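Local coordinates for protein PppA (Pseudomonas aeruginosa, PDB 6JKV) that regulates the type VI secretion system as a manganese-binding PP2C-family protein, probably by removing phosphate from serine and threonine residues of its targets, at residues 44-49 and 253-258; 95-100 and 194-199; 141-146 and 207-212. All coordinates share one frame; numbering follows the deposited sequence.

Interaction 1: residues 44-49 and 253-258; sequences NEDASL and NITALV
Asp46 and Thr255 meet between the two facing sheets of the PP2C beta-sandwich: the hydroxyl OG1 of Thr255, also hydrogen-bonded to Ser35 OG, donates to OD2 of Asp46 at 2.8 Å, on the anti lone pair of that oxygen. Ser213 OG binds the same carboxylate oxygen, and OD1 of Asp46 accepts hydrogen bonds from two waters. Water 1 also donates to the backbone O of Asn253, water 2 to its side-chain OD1. The Asn253 amide stands nearly upright to the carboxylate, their planes 84° apart, with Asn253 CB 3.5 Å from Asp46 CG. Its OD1 accepts the backbone N-H of Glu45 at 2.8 Å; the donor lies 45° above the carbonyl plane. At the other end of this amide, ND2 bonds to Val37 O and Val43 O, which fixes its flip. Farther along, Ser48 CB rests 4.1 Å from Leu257 CD1, and the polar contact gives way to apolar packing. The Asp46 side chain is next to Asp61, a ligand of both manganese ions, and about 4 Å from one ion. Two hydroxyls on OD2 and two waters on OD1 fix the carboxylate's position and rotation, consistent with a second-shell residue.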
# COMPACT_ATOMS: atom_id res chain seq x y z
N ASN A 44 2.48 -9.80 12.56
CA ASN A 44 2.24 -8.70 11.59
C ASN A 44 2.96 -9.04 10.29
O ASN A 44 4.20 -8.98 10.26
CB ASN A 44 2.67 -7.36 12.18
CG ASN A 44 2.01 -6.20 11.46
OD1 ASN A 44 1.51 -6.36 10.35
ND2 ASN A 44 2.00 -5.04 12.10
N GLU A 45 2.21 -9.39 9.25
CA GLU A 45 2.77 -9.66 7.90
C GLU A 45 2.67 -8.40 7.04
O GLU A 45 3.20 -8.42 5.91
CB GLU A 45 2.05 -10.83 7.23
CG GLU A 45 2.37 -12.15 7.88
CD GLU A 45 1.39 -13.25 7.51
OE1 GLU A 45 1.51 -13.79 6.38
OE2 GLU A 45 0.51 -13.57 8.35
N ASP A 46 2.01 -7.35 7.55
CA ASP A 46 2.02 -6.01 6.91
C ASP A 46 3.43 -5.42 7.03
O ASP A 46 4.09 -5.65 8.05
CB ASP A 46 1.00 -5.05 7.53
CG ASP A 46 -0.43 -5.22 7.05
OD1 ASP A 46 -0.73 -6.22 6.33
OD2 ASP A 46 -1.25 -4.34 7.39
N ALA A 47 3.87 -4.71 6.00
CA ALA A 47 5.13 -3.93 6.02
C ALA A 47 4.88 -2.59 5.35
O ALA A 47 3.90 -2.46 4.58
CB ALA A 47 6.25 -4.68 5.34
N SER A 48 5.72 -1.61 5.64
CA SER A 48 5.63 -0.27 5.02
C SER A 48 7.02 0.30 4.85
O SER A 48 7.93 -0.11 5.57
CB SER A 48 4.72 0.64 5.81
OG SER A 48 5.29 0.96 7.06
N LEU A 49 7.15 1.21 3.89
CA LEU A 49 8.36 2.03 3.68
C LEU A 49 7.93 3.50 3.61
O LEU A 49 7.13 3.86 2.71
CB LEU A 49 9.09 1.60 2.41
CG LEU A 49 10.28 2.50 2.07
CD1 LEU A 49 11.42 2.22 3.04
CD2 LEU A 49 10.73 2.33 0.63
N ASN A 253 -4.12 -7.49 10.45
CA ASN A 253 -3.00 -6.52 10.54
C ASN A 253 -3.51 -5.22 9.92
O ASN A 253 -4.12 -5.28 8.84
CB ASN A 253 -1.74 -7.00 9.82
CG ASN A 253 -1.23 -8.34 10.29
OD1 ASN A 253 -0.52 -9.03 9.55
ND2 ASN A 253 -1.56 -8.72 11.52
N ILE A 254 -3.29 -4.10 10.58
CA ILE A 254 -3.82 -2.79 10.12
C ILE A 254 -2.64 -1.84 9.99
O ILE A 254 -1.96 -1.62 11.00
CB ILE A 254 -4.92 -2.26 11.06
CG1 ILE A 254 -5.31 -0.83 10.68
CG2 ILE A 254 -4.52 -2.38 12.52
CD1 ILE A 254 -6.68 -0.43 11.19
N THR A 255 -2.41 -1.34 8.78
CA THR A 255 -1.32 -0.39 8.49
C THR A 255 -1.90 0.83 7.78
O THR A 255 -2.75 0.65 6.89
CB THR A 255 -0.21 -1.04 7.66
OG1 THR A 255 0.21 -2.21 8.36
CG2 THR A 255 0.97 -0.11 7.45
N ALA A 256 -1.45 2.02 8.18
CA ALA A 256 -1.85 3.29 7.56
C ALA A 256 -0.59 4.13 7.35
O ALA A 256 0.28 4.18 8.24
CB ALA A 256 -2.86 4.01 8.41
N LEU A 257 -0.49 4.72 6.16
CA LEU A 257 0.61 5.64 5.79
C LEU A 257 -0.02 6.85 5.12
O LEU A 257 -0.73 6.67 4.10
CB LEU A 257 1.59 4.91 4.87
CG LEU A 257 2.99 5.49 4.81
CD1 LEU A 257 4.02 4.41 4.49
CD2 LEU A 257 3.04 6.60 3.77
N VAL A 258 0.20 8.04 5.70
CA VAL A 258 -0.41 9.30 5.20
C VAL A 258 0.70 10.19 4.67
O VAL A 258 1.75 10.32 5.33
CB VAL A 258 -1.27 9.99 6.28
CG1 VAL A 258 -1.60 11.43 5.89
CG2 VAL A 258 -2.55 9.20 6.52
O HOH W 1 -3.53 -6.55 6.47
O HOH W 2 -0.70 -9.18 6.61

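Interaction 2: residues 95-100 and 194-199; sequences ALRTGL and LELSEA
Helix 89-114 packs on one sheet of the PP2C beta-sandwich, and here it meets the edge strand 197-202 and the loop leading into it, through Arg97 and Leu100 on the helix and Leu194, Leu196 and Glu198 opposite. The salt bridge lies at the solvent-facing side. Arg97 runs extended from CG to NE and brings NH2 to Glu198 OE1 at 2.7 Å in an almost straight bond, 173° at the hydrogen; this is the hydrogen bond across the contact. The carboxylate oxygen sits at the edge of the guanidinium, close to its plane, and is approached on its anti side; the two flat groups are turned 54° from one another. Glu198 reaches the arginine with its own chain fully drawn out, CG anti to the backbone N (chi1 -172°).

Two waters lie in the guanidinium plane, on the NH1 side of NH2 and at NH1. Water 3 accepts from NH2 and donates to Leu196 O at 2.7 Å, linking the arginine to the strand backbone, while water 4 accepts from Leu196 N and accepts a weak hydrogen bond from NH1. Such a helix layer flanks each sheet in the alpha-beta-beta-alpha sandwich of this family, and the apolar half of the contact belongs to its inner side. Leu100 crosses Leu196 at about a right angle, its CD1 3.6 Å from Leu196 CD1 and nearly as near to CD2, so both methyls of Leu196 touch Leu100 CD1. Leu194 adds its CD2, 4.0 Å from Leu100 CB and 3.7 Å from the helix carbonyl Leu100 O. Leu100 also packs on Leu123 and Leu125 of strand 120-129, and Leu136 of strand 132-138 touches both Arg97 and Glu198.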
# COMPACT_ATOMS: atom_id res chain seq x y z
N ALA A 95 12.19 1.91 -12.79
CA ALA A 95 13.12 1.22 -11.87
C ALA A 95 12.33 0.49 -10.78
O ALA A 95 12.72 -0.64 -10.43
CB ALA A 95 14.11 2.19 -11.27
N LEU A 96 11.25 1.10 -10.27
CA LEU A 96 10.37 0.47 -9.25
C LEU A 96 9.74 -0.79 -9.84
O LEU A 96 9.75 -1.84 -9.14
CB LEU A 96 9.30 1.45 -8.79
CG LEU A 96 9.80 2.69 -8.05
CD1 LEU A 96 8.71 3.75 -8.00
CD2 LEU A 96 10.26 2.35 -6.65
N ARG A 97 9.21 -0.70 -11.06
CA ARG A 97 8.60 -1.84 -11.77
C ARG A 97 9.60 -2.99 -11.87
O ARG A 97 9.21 -4.15 -11.58
CB ARG A 97 8.13 -1.45 -13.18
CG ARG A 97 6.85 -0.64 -13.19
CD ARG A 97 6.48 -0.24 -14.60
NE ARG A 97 5.13 0.30 -14.72
CZ ARG A 97 4.03 -0.43 -14.92
NH1 ARG A 97 4.10 -1.75 -15.00
NH2 ARG A 97 2.86 0.18 -15.05
N THR A 98 10.84 -2.69 -12.25
CA THR A 98 11.89 -3.71 -12.46
C THR A 98 12.23 -4.37 -11.12
O THR A 98 12.36 -5.61 -11.08
CB THR A 98 13.15 -3.13 -13.11
OG1 THR A 98 12.81 -2.65 -14.41
CG2 THR A 98 14.25 -4.16 -13.24
N GLY A 99 12.36 -3.56 -10.07
CA GLY A 99 12.62 -4.05 -8.71
C GLY A 99 11.54 -5.01 -8.26
O GLY A 99 11.87 -6.04 -7.65
N LEU A 100 10.28 -4.69 -8.56
CA LEU A 100 9.13 -5.53 -8.16
C LEU A 100 9.14 -6.83 -8.97
O LEU A 100 8.85 -7.90 -8.38
CB LEU A 100 7.84 -4.73 -8.34
CG LEU A 100 7.65 -3.63 -7.30
CD1 LEU A 100 6.37 -2.85 -7.56
CD2 LEU A 100 7.64 -4.21 -5.89
N LEU A 194 4.32 -10.79 -12.95
CA LEU A 194 3.64 -9.82 -12.07
C LEU A 194 3.14 -8.67 -12.96
O LEU A 194 3.97 -8.05 -13.66
CB LEU A 194 4.60 -9.32 -11.00
CG LEU A 194 4.11 -8.12 -10.18
CD1 LEU A 194 2.95 -8.52 -9.29
CD2 LEU A 194 5.25 -7.55 -9.36
N GLU A 195 1.83 -8.45 -12.97
CA GLU A 195 1.21 -7.35 -13.74
C GLU A 195 0.80 -6.27 -12.75
O GLU A 195 -0.15 -6.52 -11.98
CB GLU A 195 0.00 -7.86 -14.54
CG GLU A 195 0.23 -9.18 -15.27
CD GLU A 195 0.46 -9.04 -16.77
OE1 GLU A 195 0.70 -10.09 -17.44
OE2 GLU A 195 0.39 -7.89 -17.26
N LEU A 196 1.51 -5.14 -12.75
CA LEU A 196 1.21 -3.99 -11.86
C LEU A 196 0.20 -3.08 -12.55
O LEU A 196 0.33 -2.83 -13.76
CB LEU A 196 2.49 -3.23 -11.55
CG LEU A 196 3.47 -3.91 -10.60
CD1 LEU A 196 4.88 -3.38 -10.83
CD2 LEU A 196 3.06 -3.69 -9.15
N SER A 197 -0.77 -2.58 -11.79
CA SER A 197 -1.65 -1.48 -12.23
C SER A 197 -0.96 -0.17 -11.88
O SER A 197 -0.23 -0.12 -10.87
CB SER A 197 -3.02 -1.60 -11.64
OG SER A 197 -3.74 -2.64 -12.28
N GLU A 198 -1.16 0.84 -12.72
CA GLU A 198 -0.53 2.17 -12.56
C GLU A 198 -1.59 3.25 -12.73
O GLU A 198 -2.49 3.10 -13.59
CB GLU A 198 0.61 2.35 -13.57
CG GLU A 198 1.43 3.61 -13.32
CD GLU A 198 2.53 3.84 -14.34
OE1 GLU A 198 2.86 2.90 -15.07
OE2 GLU A 198 3.04 4.97 -14.41
N ALA A 199 -1.50 4.30 -11.93
CA ALA A 199 -2.31 5.53 -12.09
C ALA A 199 -1.42 6.74 -11.87
O ALA A 199 -0.73 6.80 -10.84
CB ALA A 199 -3.49 5.52 -11.14
O HOH W 3 0.25 -0.77 -15.43
O HOH W 4 3.25 -4.87 -14.87

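Interaction 3: residues 141-146 and 207-212; sequences SRLYRL and DSFLLC
The backbone O of Leu210 is held by the N-H of Tyr144 at 2.8 Å, in the carbonyl plane, and also receives the CA-H of Leu143, whose CA lies 3.2 Å away. Tyr144 O returns the bond to Leu210 N. Arg142 with Cys212 and Leu146 with Ser208 form the other hydrogen-bonded antiparallel pairs; at the last, Leu146 N stands 44° above the carbonyl plane of Ser208 O.

On the face of Tyr144 and Leu210, the tyrosine CG sits beside the backbone N (chi1 -66°), which lays the ring alongside Leu210, CD1 4.0 Å from Leu210 CD2. Cys212 SG approaches the ring edge, 4.2 Å from CE1. The phenol oxygen is held by Arg142 NH1 at 2.8 Å, in the guanidinium plane, and makes a weak hydrogen bond with Asp222, while NH2 of that arginine pairs with Asp157. On the opposite face, Leu143 CD1 touches both Leu211 CD1, at 3.8 Å, and Phe209 CB. The Arg145 chain runs beside Phe209, CD 3.9 Å from CE1, then bends at chi3 (64°). Its NH1 reaches Asp207 OD2 through water 5; direct salt bridges join Arg145 to Glu152 and Asp207 to Arg147.

The two strands are the fourth and third of a five-stranded sheet, flanked by 150-153 and 254-261. The Tyr144 face is covered by helices 214-217 and 222-229, whereas Leu143 and Phe209 face strand 120-129 of the second sheet. Ser141, just before the strand and hydrogen-bonded to Thr122, lies near the manganese ligand Asp61.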
# COMPACT_ATOMS: atom_id res chain seq x y z
N SER A 141 -4.55 -3.77 -1.18
CA SER A 141 -4.03 -2.59 -0.45
C SER A 141 -4.31 -1.35 -1.32
O SER A 141 -4.17 -1.45 -2.56
CB SER A 141 -2.57 -2.74 -0.13
OG SER A 141 -2.35 -3.77 0.82
N ARG A 142 -4.72 -0.26 -0.69
CA ARG A 142 -5.35 0.87 -1.40
C ARG A 142 -4.51 2.14 -1.26
O ARG A 142 -3.76 2.30 -0.25
CB ARG A 142 -6.78 1.10 -0.88
CG ARG A 142 -7.74 -0.01 -1.28
CD ARG A 142 -9.05 0.10 -0.54
NE ARG A 142 -9.97 -0.96 -0.91
CZ ARG A 142 -11.29 -0.88 -0.80
NH1 ARG A 142 -11.86 0.22 -0.33
NH2 ARG A 142 -12.04 -1.90 -1.16
N LEU A 143 -4.61 2.99 -2.27
CA LEU A 143 -4.25 4.41 -2.20
C LEU A 143 -5.51 5.25 -2.40
O LEU A 143 -6.24 5.02 -3.40
CB LEU A 143 -3.21 4.75 -3.27
CG LEU A 143 -2.99 6.25 -3.45
CD1 LEU A 143 -2.13 6.80 -2.32
CD2 LEU A 143 -2.39 6.54 -4.80
N TYR A 144 -5.74 6.18 -1.48
CA TYR A 144 -6.79 7.22 -1.57
C TYR A 144 -6.13 8.60 -1.67
O TYR A 144 -5.02 8.79 -1.16
CB TYR A 144 -7.68 7.21 -0.33
CG TYR A 144 -8.53 5.99 -0.13
CD1 TYR A 144 -8.02 4.87 0.51
CD2 TYR A 144 -9.86 5.97 -0.52
CE1 TYR A 144 -8.82 3.75 0.74
CE2 TYR A 144 -10.66 4.87 -0.30
CZ TYR A 144 -10.14 3.76 0.33
OH TYR A 144 -10.92 2.66 0.58
N ARG A 145 -6.84 9.53 -2.31
CA ARG A 145 -6.44 10.96 -2.30
C ARG A 145 -7.55 11.77 -1.62
O ARG A 145 -8.71 11.61 -2.00
CB ARG A 145 -6.18 11.46 -3.71
CG ARG A 145 -6.07 12.98 -3.79
CD ARG A 145 -5.68 13.49 -5.15
NE ARG A 145 -6.70 13.18 -6.13
CZ ARG A 145 -6.56 13.37 -7.44
NH1 ARG A 145 -5.44 13.87 -7.92
NH2 ARG A 145 -7.55 13.03 -8.25
N LEU A 146 -7.17 12.60 -0.65
CA LEU A 146 -8.06 13.63 -0.08
C LEU A 146 -7.71 14.97 -0.70
O LEU A 146 -6.56 15.43 -0.55
CB LEU A 146 -7.90 13.67 1.44
CG LEU A 146 -8.85 14.61 2.16
CD1 LEU A 146 -10.23 13.99 2.26
CD2 LEU A 146 -8.33 14.96 3.55
N ASP A 207 -3.06 18.64 -1.08
CA ASP A 207 -3.48 17.24 -1.35
C ASP A 207 -2.97 16.35 -0.21
O ASP A 207 -1.88 16.62 0.30
CB ASP A 207 -2.93 16.70 -2.67
CG ASP A 207 -3.68 17.22 -3.89
OD1 ASP A 207 -4.65 17.98 -3.71
OD2 ASP A 207 -3.26 16.86 -5.01
N SER A 208 -3.77 15.35 0.15
CA SER A 208 -3.42 14.28 1.11
C SER A 208 -3.57 12.93 0.41
O SER A 208 -4.40 12.83 -0.52
CB SER A 208 -4.28 14.32 2.34
OG SER A 208 -3.68 15.12 3.34
N PHE A 209 -2.83 11.94 0.89
CA PHE A 209 -2.84 10.57 0.35
C PHE A 209 -2.82 9.59 1.51
O PHE A 209 -2.12 9.84 2.50
CB PHE A 209 -1.65 10.33 -0.58
CG PHE A 209 -1.58 11.31 -1.72
CD1 PHE A 209 -2.31 11.11 -2.87
CD2 PHE A 209 -0.77 12.43 -1.63
CE1 PHE A 209 -2.24 12.01 -3.92
CE2 PHE A 209 -0.69 13.33 -2.68
CZ PHE A 209 -1.42 13.11 -3.82
N LEU A 210 -3.57 8.51 1.36
CA LEU A 210 -3.56 7.39 2.32
C LEU A 210 -3.24 6.10 1.57
O LEU A 210 -3.99 5.75 0.65
CB LEU A 210 -4.93 7.28 3.00
CG LEU A 210 -5.13 5.99 3.78
CD1 LEU A 210 -4.29 6.00 5.05
CD2 LEU A 210 -6.60 5.77 4.10
N LEU A 211 -2.14 5.46 1.96
CA LEU A 211 -1.81 4.07 1.60
C LEU A 211 -2.20 3.19 2.79
O LEU A 211 -1.83 3.53 3.95
CB LEU A 211 -0.32 3.95 1.28
CG LEU A 211 0.18 4.73 0.07
CD1 LEU A 211 0.41 6.20 0.38
CD2 LEU A 211 1.48 4.10 -0.44
N CYS A 212 -2.91 2.10 2.55
CA CYS A 212 -3.36 1.24 3.66
C CYS A 212 -3.52 -0.21 3.20
O CYS A 212 -3.70 -0.46 1.99
CB CYS A 212 -4.65 1.76 4.29
SG CYS A 212 -6.13 1.64 3.25
O HOH W 5 -2.80 14.44 -6.83
O HOH W 6 -5.77 17.09 1.86

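Interactions 1 and 3 are both buried and meet in one sheet, where strands 254-261 and 208-212 are neighbours and Leu257 O probably bonds to Leu211 N. They differ in kind: interaction 3 is pairing within that sheet, a ladder of backbone bonds, whereas interaction 1 spans the gap between the two sheets through side chains and water, next to the metals. Interaction 2 lies on the surface, away from the metal site, and joins a flanking helix to the far edge strand of the sheet whose other edge strand, 46-51, enters interaction 1. Its charged pair and bridging waters sit at the surface beside leucines, in contrast to the buried polar network of interaction 1.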